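Local structure of GCN5-related N-acetyltransferase (Streptococcus suis, 3G3S) at residues A[24-29]-A[179-184]; A[207-212]-A[217-222]. The protein probably transfers an acetyl group from acetyl-coenzyme A to an amine, as GCN5-related N-acetyltransferases do, though its own substrate is not established. One frame throughout, in Å; residues are numbered along the deposited sequence.

Contact 1. Residues A[24-29]-A[179-184]. With NA (sodium ion), chain C.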
ATOM      1  N   CYS A  24      -2.013  -9.201  -3.943  1.00 22.32           N
ATOM      2  CA  CYS A  24      -3.221  -8.965  -4.757  1.00 19.91           C
ATOM      3  C   CYS A  24      -4.102  -7.802  -4.257  1.00 20.70           C
ATOM      4  O   CYS A  24      -4.535  -6.979  -5.054  1.00 23.55           O
ATOM      5  CB  CYS A  24      -4.018 -10.234  -4.883  1.00 22.34           C
ATOM      6  SG  CYS A  24      -3.235 -11.524  -5.755  1.00 21.49           S
ATOM      7  N   LEU A  25      -4.325  -7.714  -2.945  1.00 20.71           N
ATOM      8  CA  LEU A  25      -5.084  -6.597  -2.357  1.00 21.39           C
ATOM      9  C   LEU A  25      -4.358  -5.229  -2.315  1.00 23.93           C
ATOM     10  O   LEU A  25      -5.041  -4.220  -2.297  1.00 25.92           O
ATOM     11  CB  LEU A  25      -5.529  -6.982  -0.959  1.00 23.57           C
ATOM     12  CG  LEU A  25      -6.527  -8.119  -0.764  1.00 16.10           C
ATOM     13  CD1 LEU A  25      -6.699  -8.434   0.691  1.00 25.65           C
ATOM     14  CD2 LEU A  25      -7.939  -7.813  -1.443  1.00 14.48           C
ATOM     15  N   GLU A  26      -3.009  -5.199  -2.324  1.00 22.47           N
ATOM     16  CA  GLU A  26      -2.247  -3.923  -2.301  1.00 22.05           C
ATOM     17  C   GLU A  26      -2.315  -3.170  -3.618  1.00 20.31           C
ATOM     18  O   GLU A  26      -2.212  -1.955  -3.626  1.00 21.95           O
ATOM     19  CB  GLU A  26      -0.778  -4.106  -1.878  1.00 21.84           C
ATOM     20  CG  GLU A  26      -0.659  -4.500  -0.403  1.00 19.56           C
ATOM     21  CD  GLU A  26       0.764  -4.675   0.052  1.00 27.79           C
ATOM     22  OE1 GLU A  26       1.693  -4.711  -0.793  1.00 33.64           O
ATOM     23  OE2 GLU A  26       0.914  -4.773   1.276  1.00 25.60           O
ATOM     24  N   GLY A  27      -2.451  -3.878  -4.724  1.00 23.97           N
ATOM     25  CA  GLY A  27      -2.733  -3.249  -6.000  1.00 22.97           C
ATOM     26  C   GLY A  27      -1.752  -3.195  -7.142  1.00 23.58           C
ATOM     27  O   GLY A  27      -2.128  -2.810  -8.256  1.00 20.89           O
ATOM     28  N   THR A  28      -0.504  -3.565  -6.887  1.00 23.36           N
ATOM     29  CA  THR A  28       0.548  -3.463  -7.892  1.00 24.71           C
ATOM     30  C   THR A  28       0.681  -4.677  -8.805  1.00 25.61           C
ATOM     31  O   THR A  28       0.870  -4.521 -10.005  1.00 25.52           O
ATOM     32  CB  THR A  28       1.894  -3.223  -7.192  1.00 24.65           C
ATOM     33  OG1 THR A  28       1.770  -2.031  -6.405  1.00 24.38           O
ATOM     34  CG2 THR A  28       3.021  -3.060  -8.214  1.00 29.70           C
HETATM   35  N   MSE A  29       0.585  -5.859  -8.207  0.50 25.07           N
HETATM   36  CA  MSE A  29       0.669  -7.130  -8.898  0.50 25.53           C
HETATM   37  C   MSE A  29      -0.516  -7.992  -8.488  0.50 25.03           C
HETATM   38  O   MSE A  29      -1.088  -7.784  -7.423  0.50 24.35           O
HETATM   39  CB  MSE A  29       1.961  -7.847  -8.513  0.50 27.42           C
HETATM   40  CG  MSE A  29       3.246  -7.069  -8.820  0.50 25.95           C
HETATM   41 SE   MSE A  29       4.794  -8.177  -8.448  0.38 21.13          SE
HETATM   42  CE  MSE A  29       4.592  -9.445  -9.956  0.50  6.00           C
ATOM     43  N   ALA A 179       6.686 -13.724  -5.391  1.00 23.51           N
ATOM     44  CA  ALA A 179       5.914 -12.512  -5.297  1.00 24.05           C
ATOM     45  C   ALA A 179       6.573 -11.577  -4.268  1.00 22.23           C
ATOM     46  O   ALA A 179       7.440 -11.977  -3.455  1.00 25.56           O
ATOM     47  CB  ALA A 179       4.470 -12.821  -4.889  1.00 21.73           C
ATOM     48  N   SER A 180       6.114 -10.342  -4.334  1.00 25.01           N
ATOM     49  CA  SER A 180       6.535  -9.216  -3.502  1.00 25.68           C
ATOM     50  C   SER A 180       5.319  -8.474  -2.994  1.00 25.66           C
ATOM     51  O   SER A 180       4.315  -8.335  -3.722  1.00 24.77           O
ATOM     52  CB  SER A 180       7.321  -8.205  -4.343  1.00 25.22           C
ATOM     53  OG  SER A 180       8.377  -8.798  -5.017  1.00 25.69           O
ATOM     54  N   TYR A 181       5.409  -7.968  -1.775  1.00 23.11           N
ATOM     55  CA  TYR A 181       4.376  -7.086  -1.238  1.00 23.30           C
ATOM     56  C   TYR A 181       5.122  -5.900  -0.613  1.00 24.61           C
ATOM     57  O   TYR A 181       6.340  -5.877  -0.624  1.00 25.04           O
ATOM     58  CB  TYR A 181       3.424  -7.793  -0.285  1.00 21.00           C
ATOM     59  CG  TYR A 181       4.050  -8.301   0.985  1.00 26.71           C
ATOM     60  CD1 TYR A 181       4.805  -9.463   0.983  1.00 25.54           C
ATOM     61  CD2 TYR A 181       3.880  -7.624   2.190  1.00 26.62           C
ATOM     62  CE1 TYR A 181       5.400  -9.932   2.159  1.00 25.10           C
ATOM     63  CE2 TYR A 181       4.465  -8.095   3.362  1.00 29.77           C
ATOM     64  CZ  TYR A 181       5.216  -9.257   3.332  1.00 23.58           C
ATOM     65  OH  TYR A 181       5.803  -9.738   4.494  1.00 27.88           O
ATOM     66  N   SER A 182       4.384  -4.938  -0.094  1.00 25.57           N
ATOM     67  CA  SER A 182       4.934  -3.694   0.436  1.00 26.38           C
ATOM     68  C   SER A 182       6.108  -3.867   1.381  1.00 27.72           C
ATOM     69  O   SER A 182       7.055  -3.106   1.323  1.00 29.59           O
ATOM     70  CB  SER A 182       3.813  -2.919   1.146  1.00 27.71           C
ATOM     71  OG  SER A 182       3.149  -3.731   2.109  1.00 26.79           O
ATOM     72  N   ALA A 183       6.054  -4.894   2.208  1.00 28.09           N
ATOM     73  CA  ALA A 183       7.065  -5.100   3.229  1.00 26.64           C
ATOM     74  C   ALA A 183       7.864  -6.407   3.086  1.00 28.04           C
ATOM     75  O   ALA A 183       8.593  -6.799   4.011  1.00 25.78           O
ATOM     76  CB  ALA A 183       6.380  -5.046   4.582  1.00 26.32           C
ATOM     77  N   GLY A 184       7.761  -7.102   1.961  1.00 23.13           N
ATOM     78  CA  GLY A 184       8.482  -8.356   1.880  1.00 23.86           C
ATOM     79  C   GLY A 184       8.276  -9.092   0.597  1.00 24.09           C
ATOM     80  O   GLY A 184       7.809  -8.504  -0.372  1.00 23.59           O
TER
HETATM   81 NA    NA C 249      -2.843  -0.097  -2.176  1.00 25.05          NA
HETATM   82  O   HOH W   1      -5.043  -1.488  -1.915  1.00 23.01           O
HETATM   83  O   HOH W   2      -3.877   0.576  -4.250  1.00 20.53           O
HETATM   84  O   HOH W   3      -2.114  -1.084   0.206  1.00 36.56           O
HETATM   85  O   HOH W   4      -0.731   0.904  -2.431  1.00 27.89           O
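Glu26 meets Ser182 through a chain stretched beyond CG (chi2 -179°), which carries its carboxylate from the last turn of helix 19-26 to the turn that follows strand 170-181, while Ser182 answers with OG set between its backbone N and carbonyl carbon (chi1 53°). The result is a two-pronged grip on one residue. Ser182 N donates to Glu26 OE1 over 2.8 Å, using the syn lone pair of that oxygen. The hydroxyl makes the second bond, Ser182 OG to Glu26 OE2 at 2.6 Å, again from the syn side but tilted 30° out of the carboxylate plane. Two bonds, one to each oxygen, fix the rotation of the carboxylate, and would be expected to favour its charged form. Beside them, Tyr181 CB lies 3.6 Å from Glu26 OE1, and the edge of the Tyr181 ring is turned to Glu26 OE2. One face of that ring covers Gly184 N, and its other contacts include an edge-to-face meeting with Trp22.

Glu26 also works from its backbone: its O binds a sodium ion at 2.4 Å, with four waters and Glu26 O of the second subunit completing the shell, so the ion bridges the dimer. Gly27, the first residue past the helix, has positive phi. A bidentate carboxylate bonds to the N-H and hydroxyl of Ser182, in the two-residue type I turn of the beta hairpin formed by antiparallel strands 170-181 and 184-191.

Contact 2. Residues A[207-212]-A[217-222]; sequences QLILAC and LYPSWD
A buried helix-on-strand contact, mainly apolar, joins the last two members of a beta-alpha-beta unit: helix 200-214 packs here against the start of strand 218-223, just after the short connection between them. Cys212 and Pro219 are at its middle. Cys212 lays CB over one face of the pyrrolidine, nearly above its centre and 3.9 Å from Pro219 CB. SG, placed beside the backbone N and opposite the carbonyl carbon (chi1 -79°), lies over the CB side of the same face, with Cys212 SG 4.0 Å from Pro219 CB.

One helical turn earlier, Ile209 meets the rim of that ring, close to its plane. Its CG2 branch reaches Pro219 CG at 3.9 Å, whereas the CG1 branch comes near Pro219 CB; the two side chains cross at about a right angle. The proline is thus held on a face by Cys212 and at an edge by Ile209, residues three apart on the same helix.

At the end nearest the connection the backbone closes the join. Leu217 N donates to Cys212 O at 2.9 Å, tying the helix to the residue just before the strand. Leu217 CB lies 4.1 Å from Cys212 CB, extending the apolar surface toward the connection.

Around it, Cys212 also touches Ile185 and Pro219 touches Ile187, both of strand 184-191, Ile209 reaches Leu113 of helix 110-118 and Leu235 of helix 226-235, and Phe108 touches both Ile209 and Pro219.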
ATOM      1  N   GLN A 207      20.870 -17.302   2.094  1.00 26.24           N
ATOM      2  CA  GLN A 207      21.368 -16.056   1.488  1.00 26.97           C
ATOM      3  C   GLN A 207      20.257 -15.081   1.175  1.00 27.75           C
ATOM      4  O   GLN A 207      20.375 -13.889   1.428  1.00 27.22           O
ATOM      5  CB  GLN A 207      22.107 -16.384   0.198  1.00 28.41           C
ATOM      6  CG  GLN A 207      22.716 -15.206  -0.606  1.00 31.34           C
ATOM      7  CD  GLN A 207      23.985 -14.682   0.014  1.00 38.56           C
ATOM      8  OE1 GLN A 207      23.954 -14.073   1.082  1.00 49.52           O
ATOM      9  NE2 GLN A 207      25.104 -14.893  -0.658  1.00 39.83           N
ATOM     10  N   LEU A 208      19.185 -15.587   0.570  1.00 27.65           N
ATOM     11  CA  LEU A 208      18.042 -14.737   0.237  1.00 28.55           C
ATOM     12  C   LEU A 208      17.446 -14.085   1.491  1.00 26.00           C
ATOM     13  O   LEU A 208      17.183 -12.881   1.491  1.00 28.93           O
ATOM     14  CB  LEU A 208      16.967 -15.548  -0.498  1.00 26.39           C
ATOM     15  CG  LEU A 208      15.699 -14.786  -0.901  1.00 31.19           C
ATOM     16  CD1 LEU A 208      16.044 -13.563  -1.725  1.00 30.48           C
ATOM     17  CD2 LEU A 208      14.720 -15.694  -1.631  1.00 22.83           C
ATOM     18  N   ILE A 209      17.235 -14.887   2.537  1.00 26.65           N
ATOM     19  CA  ILE A 209      16.687 -14.411   3.820  1.00 25.80           C
ATOM     20  C   ILE A 209      17.582 -13.282   4.306  1.00 25.47           C
ATOM     21  O   ILE A 209      17.117 -12.194   4.585  1.00 23.75           O
ATOM     22  CB  ILE A 209      16.597 -15.550   4.865  1.00 26.71           C
ATOM     23  CG1 ILE A 209      15.497 -16.545   4.458  1.00 21.81           C
ATOM     24  CG2 ILE A 209      16.334 -14.988   6.314  1.00 22.54           C
ATOM     25  CD1 ILE A 209      15.455 -17.868   5.219  1.00 19.77           C
ATOM     26  N   LEU A 210      18.891 -13.532   4.359  1.00 30.91           N
ATOM     27  CA  LEU A 210      19.860 -12.508   4.783  1.00 29.58           C
ATOM     28  C   LEU A 210      19.794 -11.237   3.929  1.00 29.60           C
ATOM     29  O   LEU A 210      19.859 -10.121   4.455  1.00 30.41           O
ATOM     30  CB  LEU A 210      21.279 -13.081   4.773  1.00 28.58           C
ATOM     31  CG  LEU A 210      21.625 -14.042   5.899  1.00 31.41           C
ATOM     32  CD1 LEU A 210      22.951 -14.743   5.603  1.00 33.51           C
ATOM     33  CD2 LEU A 210      21.692 -13.311   7.254  1.00 31.86           C
ATOM     34  N   ALA A 211      19.638 -11.412   2.617  1.00 30.01           N
ATOM     35  CA  ALA A 211      19.485 -10.290   1.700  1.00 29.96           C
ATOM     36  C   ALA A 211      18.217  -9.486   2.029  1.00 30.58           C
ATOM     37  O   ALA A 211      18.212  -8.242   1.975  1.00 30.95           O
ATOM     38  CB  ALA A 211      19.436 -10.787   0.260  1.00 30.23           C
ATOM     39  N   CYS A 212      17.138 -10.204   2.337  1.00 30.40           N
ATOM     40  CA  CYS A 212      15.869  -9.588   2.707  1.00 29.75           C
ATOM     41  C   CYS A 212      15.979  -8.791   3.980  1.00 30.00           C
ATOM     42  O   CYS A 212      15.649  -7.612   4.014  1.00 29.48           O
ATOM     43  CB  CYS A 212      14.795 -10.648   2.883  1.00 28.64           C
ATOM     44  SG  CYS A 212      14.172 -11.184   1.262  1.00 31.20           S
ATOM     45  N   LEU A 217      13.123  -6.237   4.433  1.00 30.89           N
ATOM     46  CA  LEU A 217      12.014  -6.988   3.866  1.00 31.02           C
ATOM     47  C   LEU A 217      11.774  -8.249   4.673  1.00 28.67           C
ATOM     48  O   LEU A 217      12.722  -8.843   5.178  1.00 29.02           O
ATOM     49  CB  LEU A 217      12.346  -7.377   2.424  1.00 31.00           C
ATOM     50  CG  LEU A 217      12.658  -6.209   1.497  1.00 30.66           C
ATOM     51  CD1 LEU A 217      13.145  -6.705   0.168  1.00 28.55           C
ATOM     52  CD2 LEU A 217      11.438  -5.327   1.348  1.00 32.35           C
ATOM     53  N   TYR A 218      10.516  -8.641   4.853  1.00 27.41           N
ATOM     54  CA  TYR A 218      10.221  -9.906   5.514  1.00 25.11           C
ATOM     55  C   TYR A 218      10.235 -11.009   4.468  1.00 26.38           C
ATOM     56  O   TYR A 218       9.533 -10.892   3.441  1.00 23.42           O
ATOM     57  CB  TYR A 218       8.871  -9.913   6.222  1.00 26.85           C
ATOM     58  CG  TYR A 218       8.564 -11.268   6.790  1.00 27.38           C
ATOM     59  CD1 TYR A 218       9.267 -11.743   7.885  1.00 24.16           C
ATOM     60  CD2 TYR A 218       7.608 -12.117   6.212  1.00 27.02           C
ATOM     61  CE1 TYR A 218       9.036 -13.001   8.405  1.00 24.59           C
ATOM     62  CE2 TYR A 218       7.363 -13.385   6.748  1.00 27.11           C
ATOM     63  CZ  TYR A 218       8.096 -13.813   7.858  1.00 21.89           C
ATOM     64  OH  TYR A 218       7.888 -15.049   8.407  1.00 27.83           O
ATOM     65  N   PRO A 219      11.081 -12.043   4.653  1.00 24.18           N
ATOM     66  CA  PRO A 219      11.115 -13.185   3.749  1.00 23.22           C
ATOM     67  C   PRO A 219      10.108 -14.243   4.177  1.00 24.07           C
ATOM     68  O   PRO A 219      10.313 -14.984   5.132  1.00 23.08           O
ATOM     69  CB  PRO A 219      12.551 -13.690   3.888  1.00 27.41           C
ATOM     70  CG  PRO A 219      12.940 -13.313   5.282  1.00 24.75           C
ATOM     71  CD  PRO A 219      12.118 -12.154   5.706  1.00 25.39           C
ATOM     72  N   SER A 220       8.975 -14.295   3.484  1.00 20.39           N
ATOM     73  CA  SER A 220       7.929 -15.274   3.832  1.00 21.18           C
ATOM     74  C   SER A 220       8.137 -16.658   3.258  1.00 20.19           C
ATOM     75  O   SER A 220       8.622 -16.800   2.118  1.00 25.10           O
ATOM     76  CB  SER A 220       6.568 -14.789   3.293  1.00 19.43           C
ATOM     77  OG  SER A 220       5.572 -15.757   3.500  1.00 21.78           O
ATOM     78  N   TRP A 221       7.716 -17.671   4.006  1.00 17.26           N
ATOM     79  CA  TRP A 221       7.749 -19.062   3.542  1.00 22.23           C
ATOM     80  C   TRP A 221       6.368 -19.705   3.687  1.00 22.89           C
ATOM     81  O   TRP A 221       5.743 -19.648   4.754  1.00 23.41           O
ATOM     82  CB  TRP A 221       8.751 -19.877   4.344  1.00 23.39           C
ATOM     83  CG  TRP A 221       9.161 -21.176   3.737  1.00 25.46           C
ATOM     84  CD1 TRP A 221       8.432 -22.328   3.667  1.00 22.80           C
ATOM     85  CD2 TRP A 221      10.434 -21.484   3.185  1.00 28.44           C
ATOM     86  NE1 TRP A 221       9.160 -23.328   3.085  1.00 24.07           N
ATOM     87  CE2 TRP A 221      10.399 -22.849   2.778  1.00 23.98           C
ATOM     88  CE3 TRP A 221      11.604 -20.745   2.975  1.00 28.91           C
ATOM     89  CZ2 TRP A 221      11.474 -23.472   2.153  1.00 24.80           C
ATOM     90  CZ3 TRP A 221      12.689 -21.379   2.358  1.00 25.34           C
ATOM     91  CH2 TRP A 221      12.609 -22.731   1.959  1.00 26.33           C
ATOM     92  N   ASP A 222       5.888 -20.314   2.611  1.00 24.35           N
ATOM     93  CA  ASP A 222       4.642 -21.041   2.637  1.00 24.21           C
ATOM     94  C   ASP A 222       5.007 -22.375   1.968  1.00 24.40           C
ATOM     95  O   ASP A 222       5.295 -22.434   0.781  1.00 22.00           O
ATOM     96  CB  ASP A 222       3.551 -20.281   1.907  1.00 22.21           C
ATOM     97  CG  ASP A 222       2.179 -20.748   2.248  1.00 25.51           C
ATOM     98  OD1 ASP A 222       1.741 -20.604   3.402  1.00 24.75           O
ATOM     99  OD2 ASP A 222       1.468 -21.169   1.291  1.00 21.72           O
TER

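Contact 1 closes before contact 2 opens along the chain, and their centres lie 15 Å apart on the same mixed sheet. Strand 184-191 stands between strands 170-181 and 218-223 and begins where the turn of contact 1 ends, so it forms the common neighbour of both. The two contacts also meet directly: Ala183 O lies 2.8 Å from Tyr218 N, a probable hydrogen bond, and Tyr181 OH packs on the Tyr218 ring. Contact 1 is at the surface beside the sodium ion and the second subunit; contact 2 is buried and away from that interface. Together they tie helices 19-26 and 200-214 to strands on either side of strand 184-191 in one sheet.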